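ESX secretion system protein EccC (PDB 4NH0) is the ATPase of the ESX type VII secretion system and may be its translocase subunit, helping to export proteins such as EsxA and EsxB from the cell. Local coordinates at residues 708-712 with 896-900; 769-775 with 802-808. All coordinates share one frame; numbering follows the deposited sequence.

Contact 1: residues 708-712 with 896-900; sequences PHVGS and TAPPV
A897 rests its methyl on two carbonyl oxygens of the segment 708-712: CB lies 3.3 Å from H709 O and 3.3 Å from V710 O. A side chain this small suits a place where the two backbones run close. The same residue makes the one hydrogen bond across the contact, A897 N giving to P708 O at 3.0 Å. It is a bent bond, with an N-H...O angle of 132°. Further along, G711 has no side chain, and P898 O lies 4.0 Å from its CA; a beta carbon there would point at that carbonyl. At the far end V900 lies alongside S712, its CG2 3.6 Å from S712 CB. V900 CG1 stands anti to the backbone N (chi1 171°), which leaves CG2 as the branch that meets the serine.

The two segments run almost in the same direction, 5° apart from end to end, yet they do not form paired strands. P898 and P899 have no N-H to give, and V900 N stays 4.2 Å from G711 O. Second-shell bonds position the pieces. Y692 OH is hydrogen-bonded to P898 O, R721 NE holds S712 OG, and H709, turned away from 896-900, bonds through NE2 to H684 O.

Strand 710-714 is the outermost strand on its side of the sheet within this chain, bonded through its backbone to strand 689-694. The segment 896-900, which follows helix 877-891, runs past this edge, and V900 also packs on R724 and T725 of helix 719-742.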
loop_
_atom_site.group_PDB
_atom_site.type_symbol
_atom_site.label_atom_id
_atom_site.label_comp_id
_atom_site.label_asym_id
_atom_site.label_seq_id
_atom_site.Cartn_x
_atom_site.Cartn_y
_atom_site.Cartn_z
ATOM N N PRO A 708 9.964 10.339 13.859
ATOM C CA PRO A 708 10.188 9.812 15.206
ATOM C C PRO A 708 9.531 8.448 15.391
ATOM O O PRO A 708 9.817 7.751 16.362
ATOM C CB PRO A 708 9.542 10.867 16.105
ATOM C CG PRO A 708 8.487 11.480 15.254
ATOM C CD PRO A 708 9.039 11.485 13.859
ATOM N N HIS A 709 8.662 8.076 14.456
ATOM C CA HIS A 709 7.956 6.802 14.524
ATOM C C HIS A 709 8.780 5.656 13.947
ATOM O O HIS A 709 8.597 4.502 14.329
ATOM C CB HIS A 709 6.618 6.895 13.790
ATOM C CG HIS A 709 5.687 7.920 14.358
ATOM N ND1 HIS A 709 5.856 9.273 14.155
ATOM C CD2 HIS A 709 4.577 7.790 15.121
ATOM C CE1 HIS A 709 4.890 9.932 14.768
ATOM N NE2 HIS A 709 4.100 9.056 15.362
ATOM N N VAL A 710 9.682 5.969 13.023
ATOM C CA VAL A 710 10.533 4.943 12.434
ATOM C C VAL A 710 11.816 4.790 13.239
ATOM O O VAL A 710 12.265 5.729 13.896
ATOM C CB VAL A 710 10.879 5.255 10.965
ATOM C CG1 VAL A 710 9.615 5.545 10.173
ATOM C CG2 VAL A 710 11.840 6.423 10.878
ATOM N N GLY A 711 12.399 3.598 13.193
ATOM C CA GLY A 711 13.612 3.320 13.937
ATOM C C GLY A 711 14.731 2.838 13.041
ATOM O O GLY A 711 15.906 2.932 13.394
ATOM N N SER A 712 14.365 2.322 11.873
ATOM C CA SER A 712 15.347 1.817 10.923
ATOM C C SER A 712 14.798 1.768 9.503
ATOM O O SER A 712 13.663 1.353 9.279
ATOM C CB SER A 712 15.820 0.425 11.337
ATOM O OG SER A 712 16.613 -0.162 10.323
ATOM N N THR A 896 11.948 8.746 21.056
ATOM C CA THR A 896 11.677 8.332 19.685
ATOM C C THR A 896 11.540 6.818 19.587
ATOM O O THR A 896 11.508 6.122 20.600
ATOM C CB THR A 896 12.787 8.797 18.727
ATOM O OG1 THR A 896 14.027 8.182 19.094
ATOM C CG2 THR A 896 12.940 10.307 18.784
ATOM N N ALA A 897 11.456 6.314 18.361
ATOM C CA ALA A 897 11.367 4.879 18.133
ATOM C C ALA A 897 12.710 4.214 18.397
ATOM O O ALA A 897 13.743 4.698 17.938
ATOM C CB ALA A 897 10.901 4.593 16.717
ATOM N N PRO A 898 12.697 3.103 19.146
ATOM C CA PRO A 898 13.916 2.360 19.482
ATOM C C PRO A 898 14.651 1.887 18.236
ATOM O O PRO A 898 14.032 1.298 17.353
ATOM C CB PRO A 898 13.391 1.172 20.293
ATOM C CG PRO A 898 12.076 1.621 20.817
ATOM C CD PRO A 898 11.501 2.494 19.750
ATOM N N PRO A 899 15.964 2.143 18.165
ATOM C CA PRO A 899 16.756 1.780 16.990
ATOM C C PRO A 899 17.040 0.287 16.930
ATOM O O PRO A 899 16.898 -0.404 17.936
ATOM C CB PRO A 899 18.048 2.569 17.192
ATOM C CG PRO A 899 18.195 2.626 18.668
ATOM C CD PRO A 899 16.794 2.756 19.215
ATOM N N VAL A 900 17.430 -0.201 15.759
ATOM C CA VAL A 900 17.846 -1.587 15.620
ATOM C C VAL A 900 19.311 -1.717 16.003
ATOM O O VAL A 900 20.190 -1.215 15.304
ATOM C CB VAL A 900 17.637 -2.109 14.190
ATOM C CG1 VAL A 900 18.274 -3.477 14.028
ATOM C CG2 VAL A 900 16.158 -2.168 13.863
#

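Contact 2: residues 769-775 with 802-808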
loop_
_atom_site.group_PDB
_atom_site.type_symbol
_atom_site.label_atom_id
_atom_site.label_comp_id
_atom_site.label_asym_id
_atom_site.label_seq_id
_atom_site.Cartn_x
_atom_site.Cartn_y
_atom_site.Cartn_z
ATOM N N PHE A 769 5.613 -2.281 13.435
ATOM C CA PHE A 769 5.301 -2.582 12.044
ATOM C C PHE A 769 6.565 -2.880 11.248
ATOM O O PHE A 769 7.447 -2.030 11.125
ATOM C CB PHE A 769 4.542 -1.420 11.404
ATOM C CG PHE A 769 3.184 -1.182 11.997
ATOM C CD1 PHE A 769 3.033 -0.394 13.124
ATOM C CD2 PHE A 769 2.058 -1.740 11.423
ATOM C CE1 PHE A 769 1.784 -0.176 13.670
ATOM C CE2 PHE A 769 0.807 -1.524 11.965
ATOM C CZ PHE A 769 0.671 -0.741 13.089
ATOM N N LEU A 770 6.650 -4.093 10.716
ATOM C CA LEU A 770 7.768 -4.483 9.865
ATOM C C LEU A 770 7.391 -4.323 8.399
ATOM O O LEU A 770 6.541 -5.049 7.885
ATOM C CB LEU A 770 8.189 -5.924 10.154
ATOM C CG LEU A 770 9.311 -6.488 9.283
ATOM C CD1 LEU A 770 10.597 -5.715 9.501
ATOM C CD2 LEU A 770 9.519 -7.964 9.571
ATOM N N VAL A 771 8.025 -3.368 7.727
ATOM C CA VAL A 771 7.678 -3.049 6.348
ATOM C C VAL A 771 8.692 -3.599 5.352
ATOM O O VAL A 771 9.893 -3.363 5.477
ATOM C CB VAL A 771 7.561 -1.529 6.144
ATOM C CG1 VAL A 771 7.060 -1.222 4.745
ATOM C CG2 VAL A 771 6.632 -0.927 7.183
ATOM N N VAL A 772 8.197 -4.337 4.365
ATOM C CA VAL A 772 9.028 -4.827 3.273
ATOM C C VAL A 772 8.456 -4.340 1.948
ATOM O O VAL A 772 7.299 -4.609 1.630
ATOM C CB VAL A 772 9.121 -6.361 3.269
ATOM C CG1 VAL A 772 9.945 -6.839 2.088
ATOM C CG2 VAL A 772 9.719 -6.858 4.574
ATOM N N ASP A 773 9.266 -3.620 1.181
ATOM C CA ASP A 773 8.786 -2.972 -0.036
ATOM C C ASP A 773 8.604 -3.958 -1.191
ATOM O O ASP A 773 7.591 -3.925 -1.884
ATOM C CB ASP A 773 9.741 -1.854 -0.447
ATOM C CG ASP A 773 9.053 -0.761 -1.240
ATOM O OD1 ASP A 773 7.973 -1.022 -1.806
ATOM O OD2 ASP A 773 9.597 0.362 -1.301
ATOM N N ASN A 774 9.586 -4.828 -1.404
ATOM C CA ASN A 774 9.486 -5.839 -2.451
ATOM C C ASN A 774 9.756 -7.223 -1.889
ATOM O O ASN A 774 10.908 -7.624 -1.727
ATOM C CB ASN A 774 10.457 -5.531 -3.587
ATOM C CG ASN A 774 10.156 -6.300 -4.856
ATOM O OD1 ASN A 774 9.590 -7.391 -4.824
ATOM N ND2 ASN A 774 10.548 -5.731 -5.989
ATOM N N TRP A 775 8.682 -7.947 -1.597
ATOM C CA TRP A 775 8.779 -9.267 -0.993
ATOM C C TRP A 775 9.545 -10.244 -1.873
ATOM O O TRP A 775 10.228 -11.135 -1.372
ATOM C CB TRP A 775 7.384 -9.813 -0.702
ATOM C CG TRP A 775 7.399 -11.149 -0.038
ATOM C CD1 TRP A 775 7.204 -12.360 -0.631
ATOM C CD2 TRP A 775 7.627 -11.413 1.349
ATOM N NE1 TRP A 775 7.293 -13.363 0.302
ATOM C CE2 TRP A 775 7.552 -12.807 1.526
ATOM C CE3 TRP A 775 7.885 -10.606 2.460
ATOM C CZ2 TRP A 775 7.727 -13.411 2.767
ATOM C CZ3 TRP A 775 8.056 -11.207 3.691
ATOM C CH2 TRP A 775 7.980 -12.596 3.834
ATOM N N HIS A 802 3.023 -6.332 13.669
ATOM C CA HIS A 802 2.366 -6.327 12.371
ATOM C C HIS A 802 3.387 -6.418 11.247
ATOM O O HIS A 802 4.492 -5.892 11.361
ATOM C CB HIS A 802 1.525 -5.062 12.190
ATOM C CG HIS A 802 0.619 -4.757 13.340
ATOM N ND1 HIS A 802 -0.748 -4.917 13.274
ATOM C CD2 HIS A 802 0.882 -4.287 14.582
ATOM C CE1 HIS A 802 -1.287 -4.566 14.427
ATOM N NE2 HIS A 802 -0.320 -4.181 15.238
ATOM N N VAL A 803 3.012 -7.086 10.163
ATOM C CA VAL A 803 3.826 -7.072 8.956
ATOM C C VAL A 803 3.117 -6.270 7.872
ATOM O O VAL A 803 1.902 -6.370 7.699
ATOM C CB VAL A 803 4.136 -8.498 8.443
ATOM C CG1 VAL A 803 5.022 -9.238 9.431
ATOM C CG2 VAL A 803 2.858 -9.276 8.184
ATOM N N VAL A 804 3.878 -5.445 7.166
ATOM C CA VAL A 804 3.349 -4.697 6.036
ATOM C C VAL A 804 4.179 -5.036 4.808
ATOM O O VAL A 804 5.231 -4.446 4.571
ATOM C CB VAL A 804 3.367 -3.181 6.288
ATOM C CG1 VAL A 804 2.775 -2.442 5.101
ATOM C CG2 VAL A 804 2.599 -2.849 7.556
ATOM N N LEU A 805 3.702 -6.005 4.035
ATOM C CA LEU A 805 4.475 -6.549 2.930
ATOM C C LEU A 805 3.925 -6.116 1.580
ATOM O O LEU A 805 2.713 -6.039 1.387
ATOM C CB LEU A 805 4.505 -8.073 3.018
ATOM C CG LEU A 805 4.877 -8.623 4.395
ATOM C CD1 LEU A 805 4.725 -10.129 4.427
ATOM C CD2 LEU A 805 6.291 -8.218 4.765
ATOM N N SER A 806 4.827 -5.836 0.647
ATOM C CA SER A 806 4.434 -5.449 -0.700
ATOM C C SER A 806 5.240 -6.202 -1.749
ATOM O O SER A 806 6.406 -6.530 -1.536
ATOM C CB SER A 806 4.596 -3.943 -0.895
ATOM O OG SER A 806 4.365 -3.581 -2.245
ATOM N N SER A 807 4.605 -6.473 -2.883
ATOM C CA SER A 807 5.256 -7.163 -3.987
ATOM C C SER A 807 4.557 -6.833 -5.300
ATOM O O SER A 807 3.633 -6.022 -5.331
ATOM C CB SER A 807 5.263 -8.673 -3.752
ATOM O OG SER A 807 5.937 -9.346 -4.799
ATOM N N ASN A 808 4.998 -7.465 -6.382
ATOM C CA ASN A 808 4.403 -7.228 -7.690
ATOM C C ASN A 808 3.113 -8.016 -7.882
ATOM O O ASN A 808 2.064 -7.446 -8.178
ATOM C CB ASN A 808 5.396 -7.577 -8.799
ATOM C CG ASN A 808 6.593 -6.649 -8.819
ATOM O OD1 ASN A 808 6.548 -5.573 -9.415
ATOM N ND2 ASN A 808 7.674 -7.061 -8.168
#
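Backbone hydrogen bonds join F769-V772 to H802-L805 as neighbouring parallel strands, 13° apart. L770 is gripped twice, L770 N giving to H802 O at 2.9 Å and L770 O accepting from V804 N at 2.8 Å; V772 N and O repeat the pattern with V804 O and S806 N. Past the strand, W775 N at the start of a helix gives to S806 O, 2.7 Å away.

Among the aromatic groups, F769 and H802 form an offset stack, centroids 4.5 Å apart and planes at 16°, with F769 CE2 over the imidazole near its rim. Hydrogen bonds from H802 ND1 to G657 O and NE2 to D767 OD2 fix that ring's rotation and are consistent with a protonated imidazole. With an alanine in place of F769, the imidazole is likely to lose its stacking partner and a gap to open beside V804 CG2, which meets the phenyl edge.

On the face that carries V772 and L805, apolar branches meet: L805 CD2 lies 3.7 Å from V772 CG2, while its CD1 reaches W775 CZ3 obliquely at 3.6 Å.

Of the polar side chains, N774 N-caps the following helix, its OD1 accepting weak bonds from L776 N and T777 N.

Four hydrophobic residues, F769-V772, followed by D773, whose side chain lies about 4 Å from the bound magnesium, resemble the Walker B strand of a P-loop ATPase.

Both contacts reach the same sheet, that of the second FtsK domain, with strand 689-694 lying between strands 710-714 and 767-772. Their centres are about 17 Å apart and their nearest atoms about 7 Å, so they do not touch; both segments of contact 2 fall, in sequence, between the two segments of contact 1. Contact 1 sits at the sheet's edge, away from the nucleotide and magnesium sites. Contact 2 lies in the interior and runs to the nucleotide: the side chain of S806 is about 3 Å from that of K669 in the P-loop, and the side chain of N808 about 5 Å from the bound ATP. Y692 links them, bonding to P898 O and, through its backbone, to F769 and V771.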